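Pyridine nucleotide-disulphide oxidoreductase dimerisation region (Escherichia coli BL21, PDB 6KYY) is an FAD-dependent disulfide reductase of the pyridine nucleotide-disulfide oxidoreductase family, induced by hypochlorous acid and probably involved in resistance to reactive chlorine stress. Local coordinates at residues L304-I309 and V335-F340; S346-T351 and L397-L402; L168-G173 and L254-R259. One frame throughout, in Å; residues are numbered along the deposited sequence.

Along the chain, interaction 3 closes first, then interaction 1, then interaction 2. Interaction 3 joins two strands of the five-stranded parallel sheet. Interaction 1 joins the start of helix 307-321, at the flavin, to strand 337-339 of the dimerisation domain's antiparallel sheet. Interaction 2 lies within the same sheet. Its strand 345-349 is the sheet neighbour of strand 337-339, so interactions 1 and 2 touch, with centres about 13 Å apart. Interactions 1 and 3 have centres about 19 Å apart and meet where Gln-305 NE2 bonds Arg-259 O. Interactions 2 and 3 do not touch. Interaction 1 thus links the flavin region to the antiparallel sheet.

Interaction 1: residues L304-I309 and V335-F340; sequences LQFTYI and VPYSVF. With FAD (flavin-adenine dinucleotide), chain N.
Tyr-308 OH donates a hydrogen bond of 2.8 Å to Pro-336 O. The contact joins helix 307-321, with Phe-306 at its N-cap position, to loop 335-336 and strand 337-339 of the dimerisation domain's antiparallel sheet. The helix N-terminus points its first amide at the flavin, an arrangement known in this family. The donor meets the carbonyl at a C=O...O angle of 134°, only slightly tilted from its plane. Tyr-308 CG lies between its backbone N and carbonyl carbon (chi1 40°), which brings the hydroxyl over the centre of the Phe-306 ring. Phe-306 in turn puts its tip, CZ, 3.4 Å from Tyr-337 CB. Tyr-337 continues past it, and its hydroxyl bonds Glu-204. Nearby, Val-335 CG1 meets Ile-309 CD1 at 3.8 Å, with Leu-304 CD1 at the margin of this apolar cluster.

At the helix start, Thr-307 N gives FAD O2 a nearly straight bond of 2.8 Å, with an N-H...O angle of 170°. The helix dipole there would probably stabilise negative charge on the N1-C2 side of a reduced flavin. His-433 of the second subunit packs on Thr-307, and its backbone O also bonds the FAD. Further on, Phe-340 CE1 lies 3.7 Å from FAD O4.

Interaction 2: residues S346-T351 and L397-L402; sequences SRVGMT and LGASLL
Met-350 has CG between its backbone N and carbonyl carbon (chi1 35°), and a bend at chi3 carries CE to Leu-397, whose CG is anti to its own carbonyl carbon (chi1 -54°). CE then touches both CB and CD2 of Leu-397, each at 3.6 Å. This apolar pair closes one end of an antiparallel ladder between strands 345-349 and 396-402 of the five-stranded sheet in the dimerisation region.

Ser-346 and Leu-401 form a hydrogen-bonded pair at the other end, with Ser-346 N 2.8 Å from Leu-401 O. Val-348 and Ala-399 form the next. Gly-349 and Gly-398 face each other without side chains, and their CA atoms are 3.8 Å apart. Helix 406-418 packs on the face carrying Ser-346, Val-348 and Leu-401.

Arg-347 is on the other face, beside Ser-400. Its CD lies 3.3 Å from Ser-400 OG, and the chain bends at chi2 and chi3 to run forward along its strand. NH1 bonds Gly-349 O at 3.0 Å, from above the carbonyl plane. NE forms a salt bridge with Glu-204 and a weak bond with Tyr-337 OH. Charge pairing and a backbone carbonyl thus hold the guanidinium, which probably offsets the cost of burying its charge.

Interaction 3: residues L168-G173 and L254-R259; sequences LGILGG and LIASGR
Ile-170 and Leu-254 extend from the same face of a parallel strand pair, flank to flank, in its tight, buried half, with Ile-170 CD1 3.8 Å from Leu-254 CD2. With CG anti to the backbone N (chi1 166°) and chi2 near 79°, CD2 of Leu-254 lies alongside Ile-170. Leu-254 N reaches Gly-169 O at 2.7 Å, and Leu-171 N reaches Leu-254 O at 2.8 Å.

Beyond Leu-171 the contact is looser and more open. Gly-172, Ala-256 and Ser-257 are partly exposed. Leu-171 O receives Ala-256 N at 2.8 Å, but from above the carbonyl plane. Ser-257 OG adds only a weak bond of 3.3 Å to the same oxygen. Gly-172 CA still makes a CA-H...O contact with Ala-256 O at 3.3 Å. At Gly-172 the positive phi (137°) goes with the chain leaving the strand for the loop before helix 175-186. This fits a Rossmann-type GxGxxG turn, as in the nucleotide-binding domain of this family, although no pyridine nucleotide is bound here.

Phe-180 of helix 175-186 packs on both Ile-170 and Leu-254, and Leu-158 of helix 155-158 also touches Leu-254. Strand 190-194 flanks strand 167-171 on its other edge, and strand 152-153 lies beyond strand 252-255.

Interaction 1: residues L304-I309 and V335-F340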
loop_
_atom_site.group_PDB
_atom_site.type_symbol
_atom_site.label_atom_id
_atom_site.label_comp_id
_atom_site.label_asym_id
_atom_site.label_seq_id
_atom_site.Cartn_x
_atom_site.Cartn_y
_atom_site.Cartn_z
ATOM N N LEU B 304 7.117 -0.200 -23.477
ATOM C CA LEU B 304 7.166 -0.948 -22.228
ATOM C C LEU B 304 5.856 -1.693 -22.010
ATOM O O LEU B 304 4.770 -1.130 -22.175
ATOM C CB LEU B 304 7.455 -0.009 -21.058
ATOM C CG LEU B 304 8.772 0.771 -21.135
ATOM C CD1 LEU B 304 8.875 1.766 -19.990
ATOM C CD2 LEU B 304 9.970 -0.170 -21.141
ATOM N N GLN B 305 5.962 -2.974 -21.648
ATOM C CA GLN B 305 4.796 -3.853 -21.546
ATOM C C GLN B 305 4.198 -3.725 -20.148
ATOM O O GLN B 305 4.371 -4.579 -19.276
ATOM C CB GLN B 305 5.179 -5.290 -21.872
ATOM C CG GLN B 305 5.233 -5.591 -23.361
ATOM C CD GLN B 305 6.045 -6.832 -23.678
ATOM O OE1 GLN B 305 6.257 -7.687 -22.817
ATOM N NE2 GLN B 305 6.502 -6.938 -24.921
ATOM N N PHE B 306 3.474 -2.628 -19.942
ATOM C CA PHE B 306 2.727 -2.399 -18.717
ATOM C C PHE B 306 1.294 -2.029 -19.071
ATOM O O PHE B 306 1.006 -1.552 -20.170
ATOM C CB PHE B 306 3.354 -1.291 -17.857
ATOM C CG PHE B 306 4.742 -1.605 -17.384
ATOM C CD1 PHE B 306 5.805 -0.792 -17.736
ATOM C CD2 PHE B 306 4.985 -2.711 -16.588
ATOM C CE1 PHE B 306 7.085 -1.077 -17.303
ATOM C CE2 PHE B 306 6.263 -3.002 -16.152
ATOM C CZ PHE B 306 7.314 -2.185 -16.513
ATOM N N THR B 307 0.391 -2.265 -18.117
ATOM C CA THR B 307 -1.009 -1.919 -18.333
ATOM C C THR B 307 -1.224 -0.413 -18.248
ATOM O O THR B 307 -2.035 0.149 -18.993
ATOM C CB THR B 307 -1.890 -2.648 -17.318
ATOM O OG1 THR B 307 -1.503 -4.025 -17.253
ATOM C CG2 THR B 307 -3.354 -2.562 -17.722
ATOM N N TYR B 308 -0.498 0.259 -17.353
ATOM C CA TYR B 308 -0.653 1.697 -17.174
ATOM C C TYR B 308 0.007 2.507 -18.285
ATOM O O TYR B 308 -0.295 3.697 -18.423
ATOM C CB TYR B 308 -0.100 2.121 -15.809
ATOM C CG TYR B 308 1.185 1.430 -15.400
ATOM C CD1 TYR B 308 2.412 2.044 -15.593
ATOM C CD2 TYR B 308 1.169 0.174 -14.806
ATOM C CE1 TYR B 308 3.590 1.426 -15.221
ATOM C CE2 TYR B 308 2.341 -0.453 -14.432
ATOM C CZ TYR B 308 3.549 0.178 -14.642
ATOM O OH TYR B 308 4.721 -0.437 -14.272
ATOM N N ILE B 309 0.897 1.903 -19.073
ATOM C CA ILE B 309 1.418 2.589 -20.253
ATOM C C ILE B 309 0.425 2.484 -21.403
ATOM O O ILE B 309 0.237 3.439 -22.166
ATOM C CB ILE B 309 2.805 2.035 -20.636
ATOM C CG1 ILE B 309 3.893 2.699 -19.796
ATOM C CG2 ILE B 309 3.106 2.268 -22.108
ATOM C CD1 ILE B 309 3.635 2.646 -18.323
ATOM N N VAL B 335 8.893 6.682 -15.222
ATOM C CA VAL B 335 7.907 5.609 -15.312
ATOM C C VAL B 335 8.246 4.535 -14.285
ATOM O O VAL B 335 9.333 3.942 -14.345
ATOM C CB VAL B 335 7.850 5.022 -16.730
ATOM C CG1 VAL B 335 6.901 3.841 -16.767
ATOM C CG2 VAL B 335 7.427 6.085 -17.730
ATOM N N PRO B 336 7.362 4.251 -13.332
ATOM C CA PRO B 336 7.657 3.243 -12.313
ATOM C C PRO B 336 7.244 1.842 -12.744
ATOM O O PRO B 336 6.421 1.647 -13.641
ATOM C CB PRO B 336 6.817 3.713 -11.119
ATOM C CG PRO B 336 5.623 4.356 -11.755
ATOM C CD PRO B 336 6.062 4.905 -13.100
ATOM N N TYR B 337 7.841 0.856 -12.077
ATOM C CA TYR B 337 7.504 -0.541 -12.305
ATOM C C TYR B 337 7.729 -1.318 -11.018
ATOM O O TYR B 337 8.409 -0.854 -10.099
ATOM C CB TYR B 337 8.317 -1.141 -13.460
ATOM C CG TYR B 337 9.805 -1.243 -13.213
ATOM C CD1 TYR B 337 10.662 -0.213 -13.582
ATOM C CD2 TYR B 337 10.358 -2.381 -12.635
ATOM C CE1 TYR B 337 12.024 -0.306 -13.365
ATOM C CE2 TYR B 337 11.718 -2.481 -12.413
ATOM C CZ TYR B 337 12.546 -1.442 -12.781
ATOM O OH TYR B 337 13.902 -1.539 -12.564
ATOM N N SER B 338 7.147 -2.516 -10.959
ATOM C CA SER B 338 7.216 -3.343 -9.764
ATOM C C SER B 338 7.305 -4.815 -10.137
ATOM O O SER B 338 6.632 -5.275 -11.063
ATOM C CB SER B 338 6.004 -3.104 -8.851
ATOM O OG SER B 338 5.642 -1.733 -8.829
ATOM N N VAL B 339 8.137 -5.547 -9.400
ATOM C CA VAL B 339 8.308 -6.988 -9.556
ATOM C C VAL B 339 7.594 -7.650 -8.386
ATOM O O VAL B 339 8.018 -7.511 -7.233
ATOM C CB VAL B 339 9.789 -7.384 -9.597
ATOM C CG1 VAL B 339 9.940 -8.854 -9.972
ATOM C CG2 VAL B 339 10.537 -6.491 -10.559
ATOM N N PHE B 340 6.519 -8.380 -8.677
ATOM C CA PHE B 340 5.605 -8.843 -7.632
ATOM C C PHE B 340 6.069 -10.185 -7.062
ATOM O O PHE B 340 5.445 -11.235 -7.232
ATOM C CB PHE B 340 4.185 -8.912 -8.171
ATOM C CG PHE B 340 3.533 -7.569 -8.295
ATOM C CD1 PHE B 340 3.756 -6.779 -9.409
ATOM C CD2 PHE B 340 2.719 -7.086 -7.285
ATOM C CE1 PHE B 340 3.165 -5.536 -9.522
ATOM C CE2 PHE B 340 2.125 -5.844 -7.391
ATOM C CZ PHE B 340 2.349 -5.068 -8.512
HETATM P PA FAD N . -3.812 -6.688 -24.465
HETATM O O1A FAD N . -2.654 -7.590 -24.675
HETATM O O2A FAD N . -4.272 -6.521 -23.013
HETATM O O5B FAD N . -5.027 -7.139 -25.349
HETATM C C5B FAD N . -4.842 -7.995 -26.496
HETATM C C4B FAD N . -6.192 -8.490 -26.951
HETATM O O4B FAD N . -6.286 -8.407 -28.392
HETATM C C3B FAD N . -6.515 -9.937 -26.575
HETATM O O3B FAD N . -7.842 -10.039 -26.073
HETATM C C2B FAD N . -6.339 -10.691 -27.896
HETATM O O2B FAD N . -7.190 -11.829 -27.973
HETATM C C1B FAD N . -6.772 -9.629 -28.901
HETATM N N9A FAD N . -6.239 -9.818 -30.247
HETATM C C8A FAD N . -4.943 -10.090 -30.596
HETATM N N7A FAD N . -4.750 -10.212 -31.889
HETATM C C5A FAD N . -6.011 -10.006 -32.428
HETATM C C6A FAD N . -6.488 -10.002 -33.753
HETATM N N6A FAD N . -5.717 -10.220 -34.822
HETATM N N1A FAD N . -7.805 -9.761 -33.946
HETATM C C2A FAD N . -8.581 -9.542 -32.881
HETATM N N3A FAD N . -8.244 -9.523 -31.590
HETATM C C4A FAD N . -6.938 -9.762 -31.429
HETATM N N1 FAD N . 1.461 -5.178 -16.649
HETATM C C2 FAD N . 1.506 -4.366 -15.551
HETATM O O2 FAD N . 1.329 -3.146 -15.641
HETATM N N3 FAD N . 1.753 -4.912 -14.304
HETATM C C4 FAD N . 1.989 -6.245 -14.030
HETATM O O4 FAD N . 2.187 -6.612 -12.874
HETATM C C4X FAD N . 1.943 -7.100 -15.204
HETATM N N5 FAD N . 2.119 -8.377 -15.037
HETATM C C5X FAD N . 2.070 -9.192 -16.156
HETATM C C6 FAD N . 2.276 -10.561 -15.996
HETATM C C7 FAD N . 2.235 -11.423 -17.087
HETATM C C7M FAD N . 2.463 -12.897 -16.877
HETATM C C8 FAD N . 1.986 -10.907 -18.369
HETATM C C8M FAD N . 1.935 -11.812 -19.570
HETATM C C9 FAD N . 1.780 -9.540 -18.533
HETATM C C9A FAD N . 1.820 -8.683 -17.439
HETATM N N10 FAD N . 1.609 -7.296 -17.570
HETATM C C10 FAD N . 1.666 -6.473 -16.472
HETATM C "C1'" FAD N . 1.353 -6.696 -18.887
HETATM C "C2'" FAD N . -0.132 -6.556 -19.210
HETATM O "O2'" FAD N . -0.743 -7.844 -19.294
HETATM C "C3'" FAD N . -0.287 -5.839 -20.552
HETATM O "O3'" FAD N . 0.795 -4.930 -20.719
HETATM C "C4'" FAD N . -1.603 -5.078 -20.710
HETATM O "O4'" FAD N . -2.683 -6.008 -20.803
HETATM C "C5'" FAD N . -1.601 -4.150 -21.908
HETATM O "O5'" FAD N . -1.989 -4.894 -23.081
HETATM P P FAD N . -2.546 -4.166 -24.362
HETATM O O1P FAD N . -3.425 -2.984 -23.942
HETATM O O2P FAD N . -1.441 -3.815 -25.280
HETATM O O3P FAD N . -3.489 -5.247 -25.041
#

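Interaction 2: residues S346-T351 and L397-L402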
loop_
_atom_site.group_PDB
_atom_site.type_symbol
_atom_site.label_atom_id
_atom_site.label_comp_id
_atom_site.label_asym_id
_atom_site.label_seq_id
_atom_site.Cartn_x
_atom_site.Cartn_y
_atom_site.Cartn_z
ATOM N N SER B 346 9.808 -2.635 -6.174
ATOM C CA SER B 346 9.284 -1.490 -6.903
ATOM C C SER B 346 10.399 -0.488 -7.171
ATOM O O SER B 346 11.319 -0.329 -6.364
ATOM C CB SER B 346 8.149 -0.820 -6.126
ATOM O OG SER B 346 7.021 -1.672 -6.060
ATOM N N ARG B 347 10.312 0.194 -8.313
ATOM C CA ARG B 347 11.420 1.014 -8.778
ATOM C C ARG B 347 10.911 2.211 -9.569
ATOM O O ARG B 347 9.867 2.149 -10.223
ATOM C CB ARG B 347 12.384 0.194 -9.643
ATOM C CG ARG B 347 13.369 -0.645 -8.850
ATOM C CD ARG B 347 14.788 -0.176 -9.090
ATOM N NE ARG B 347 15.115 -0.191 -10.512
ATOM C CZ ARG B 347 15.503 0.878 -11.200
ATOM N NH1 ARG B 347 15.617 2.052 -10.595
ATOM N NH2 ARG B 347 15.778 0.771 -12.493
ATOM N N VAL B 348 11.675 3.301 -9.497
ATOM C CA VAL B 348 11.455 4.479 -10.328
ATOM C C VAL B 348 12.787 5.205 -10.426
ATOM O O VAL B 348 13.618 5.128 -9.518
ATOM C CB VAL B 348 10.336 5.386 -9.753
ATOM C CG1 VAL B 348 10.764 5.997 -8.428
ATOM C CG2 VAL B 348 9.953 6.474 -10.750
ATOM N N GLY B 349 12.998 5.900 -11.539
ATOM C CA GLY B 349 14.253 6.596 -11.729
ATOM C C GLY B 349 15.392 5.634 -12.036
ATOM O O GLY B 349 15.200 4.445 -12.292
ATOM N N MET B 350 16.604 6.178 -11.995
ATOM C CA MET B 350 17.783 5.411 -12.364
ATOM C C MET B 350 18.329 4.629 -11.176
ATOM O O MET B 350 18.120 4.990 -10.014
ATOM C CB MET B 350 18.880 6.319 -12.927
ATOM C CG MET B 350 18.972 7.696 -12.299
ATOM S SD MET B 350 20.217 8.698 -13.138
ATOM C CE MET B 350 19.516 10.336 -12.974
ATOM N N THR B 351 19.032 3.544 -11.488
ATOM C CA THR B 351 19.713 2.751 -10.481
ATOM C C THR B 351 20.949 3.489 -9.974
ATOM O O THR B 351 21.343 4.536 -10.496
ATOM C CB THR B 351 20.119 1.393 -11.053
ATOM O OG1 THR B 351 20.919 1.591 -12.226
ATOM C CG2 THR B 351 18.894 0.580 -11.422
ATOM N N LEU B 397 17.044 11.057 -7.786
ATOM C CA LEU B 397 17.246 10.520 -9.124
ATOM C C LEU B 397 16.653 9.132 -9.313
ATOM O O LEU B 397 16.355 8.753 -10.451
ATOM C CB LEU B 397 18.742 10.477 -9.457
ATOM C CG LEU B 397 19.487 11.801 -9.286
ATOM C CD1 LEU B 397 20.991 11.584 -9.319
ATOM C CD2 LEU B 397 19.060 12.799 -10.351
ATOM N N GLY B 398 16.475 8.376 -8.241
ATOM C CA GLY B 398 15.909 7.048 -8.356
ATOM C C GLY B 398 15.722 6.438 -6.986
ATOM O O GLY B 398 16.255 6.927 -5.984
ATOM N N ALA B 399 14.949 5.354 -6.961
ATOM C CA ALA B 399 14.670 4.645 -5.723
ATOM C C ALA B 399 14.552 3.156 -6.013
ATOM O O ALA B 399 14.183 2.754 -7.118
ATOM C CB ALA B 399 13.389 5.156 -5.052
ATOM N N SER B 400 14.877 2.343 -5.008
ATOM C CA SER B 400 14.738 0.890 -5.070
ATOM C C SER B 400 14.006 0.462 -3.799
ATOM O O SER B 400 14.600 0.420 -2.720
ATOM C CB SER B 400 16.094 0.205 -5.184
ATOM O OG SER B 400 16.669 0.424 -6.458
ATOM N N LEU B 401 12.720 0.165 -3.923
ATOM C CA LEU B 401 11.878 -0.174 -2.781
ATOM C C LEU B 401 11.599 -1.672 -2.822
ATOM O O LEU B 401 10.687 -2.125 -3.519
ATOM C CB LEU B 401 10.597 0.654 -2.804
ATOM C CG LEU B 401 10.842 2.165 -2.735
ATOM C CD1 LEU B 401 9.548 2.923 -2.503
ATOM C CD2 LEU B 401 11.858 2.502 -1.653
ATOM N N LEU B 402 12.407 -2.436 -2.091
ATOM C CA LEU B 402 12.253 -3.883 -1.966
ATOM C C LEU B 402 11.645 -4.145 -0.594
ATOM O O LEU B 402 12.352 -4.384 0.386
ATOM C CB LEU B 402 13.593 -4.583 -2.141
ATOM C CG LEU B 402 13.584 -6.111 -2.173
ATOM C CD1 LEU B 402 12.550 -6.627 -3.157
ATOM C CD2 LEU B 402 14.965 -6.649 -2.515
#

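Interaction 3: residues L168-G173 and L254-R259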
loop_
_atom_site.group_PDB
_atom_site.type_symbol
_atom_site.label_atom_id
_atom_site.label_comp_id
_atom_site.label_asym_id
_atom_site.label_seq_id
_atom_site.Cartn_x
_atom_site.Cartn_y
_atom_site.Cartn_z
ATOM N N LEU B 168 9.522 -27.059 -10.328
ATOM C CA LEU B 168 9.137 -26.197 -11.438
ATOM C C LEU B 168 10.388 -25.553 -12.021
ATOM O O LEU B 168 11.149 -24.899 -11.300
ATOM C CB LEU B 168 8.140 -25.135 -10.971
ATOM C CG LEU B 168 7.506 -24.166 -11.975
ATOM C CD1 LEU B 168 8.341 -22.908 -12.108
ATOM C CD2 LEU B 168 7.283 -24.819 -13.335
ATOM N N GLY B 169 10.597 -25.740 -13.320
ATOM C CA GLY B 169 11.717 -25.138 -14.024
ATOM C C GLY B 169 11.263 -23.936 -14.836
ATOM O O GLY B 169 10.173 -23.936 -15.409
ATOM N N ILE B 170 12.112 -22.914 -14.877
ATOM C CA ILE B 170 11.822 -21.671 -15.583
ATOM C C ILE B 170 12.945 -21.401 -16.572
ATOM O O ILE B 170 14.123 -21.408 -16.198
ATOM C CB ILE B 170 11.659 -20.487 -14.615
ATOM C CG1 ILE B 170 10.425 -20.682 -13.737
ATOM C CG2 ILE B 170 11.584 -19.172 -15.381
ATOM C CD1 ILE B 170 9.919 -19.418 -13.089
ATOM N N LEU B 171 12.579 -21.160 -17.826
ATOM C CA LEU B 171 13.523 -20.729 -18.853
ATOM C C LEU B 171 13.349 -19.224 -19.023
ATOM O O LEU B 171 12.438 -18.766 -19.718
ATOM C CB LEU B 171 13.297 -21.483 -20.158
ATOM C CG LEU B 171 14.247 -22.661 -20.388
ATOM C CD1 LEU B 171 14.171 -23.151 -21.824
ATOM C CD2 LEU B 171 15.675 -22.275 -20.024
ATOM N N GLY B 172 14.218 -18.457 -18.371
ATOM C CA GLY B 172 14.145 -17.012 -18.421
ATOM C C GLY B 172 14.357 -16.365 -17.068
ATOM O O GLY B 172 13.599 -16.616 -16.125
ATOM N N GLY B 173 15.387 -15.532 -16.958
ATOM C CA GLY B 173 15.648 -14.815 -15.726
ATOM C C GLY B 173 14.928 -13.484 -15.674
ATOM O O GLY B 173 15.270 -12.612 -14.868
ATOM N N LEU B 254 8.442 -23.837 -17.533
ATOM C CA LEU B 254 7.769 -22.600 -17.900
ATOM C C LEU B 254 8.699 -21.735 -18.741
ATOM O O LEU B 254 9.839 -21.473 -18.344
ATOM C CB LEU B 254 7.325 -21.833 -16.654
ATOM C CG LEU B 254 6.914 -20.381 -16.893
ATOM C CD1 LEU B 254 5.506 -20.320 -17.448
ATOM C CD2 LEU B 254 7.026 -19.566 -15.614
ATOM N N ILE B 255 8.209 -21.293 -19.896
ATOM C CA ILE B 255 8.958 -20.395 -20.768
ATOM C C ILE B 255 8.648 -18.962 -20.347
ATOM O O ILE B 255 7.531 -18.476 -20.538
ATOM C CB ILE B 255 8.618 -20.618 -22.246
ATOM C CG1 ILE B 255 8.558 -22.110 -22.573
ATOM C CG2 ILE B 255 9.635 -19.916 -23.134
ATOM C CD1 ILE B 255 7.867 -22.405 -23.889
ATOM N N ALA B 256 9.640 -18.289 -19.767
ATOM C CA ALA B 256 9.513 -16.875 -19.441
ATOM C C ALA B 256 10.588 -16.085 -20.173
ATOM O O ALA B 256 11.437 -15.444 -19.544
ATOM C CB ALA B 256 9.612 -16.654 -17.929
ATOM N N SER B 257 10.562 -16.132 -21.505
ATOM C CA SER B 257 11.585 -15.518 -22.340
ATOM C C SER B 257 11.093 -14.230 -22.998
ATOM O O SER B 257 11.523 -13.886 -24.101
ATOM C CB SER B 257 12.069 -16.507 -23.399
ATOM O OG SER B 257 12.731 -17.607 -22.798
ATOM N N GLY B 258 10.195 -13.516 -22.331
ATOM C CA GLY B 258 9.720 -12.238 -22.817
ATOM C C GLY B 258 8.559 -12.368 -23.788
ATOM O O GLY B 258 8.280 -13.430 -24.343
ATOM N N ARG B 259 7.868 -11.248 -23.984
ATOM C CA ARG B 259 6.763 -11.152 -24.924
ATOM C C ARG B 259 7.109 -10.153 -26.018
ATOM O O ARG B 259 7.780 -9.146 -25.772
ATOM C CB ARG B 259 5.468 -10.723 -24.228
ATOM C CG ARG B 259 5.170 -11.473 -22.948
ATOM C CD ARG B 259 3.711 -11.320 -22.568
ATOM N NE ARG B 259 2.889 -12.398 -23.109
ATOM C CZ ARG B 259 1.669 -12.228 -23.608
ATOM N NH1 ARG B 259 1.125 -11.018 -23.638
ATOM N NH2 ARG B 259 0.993 -13.267 -24.079
#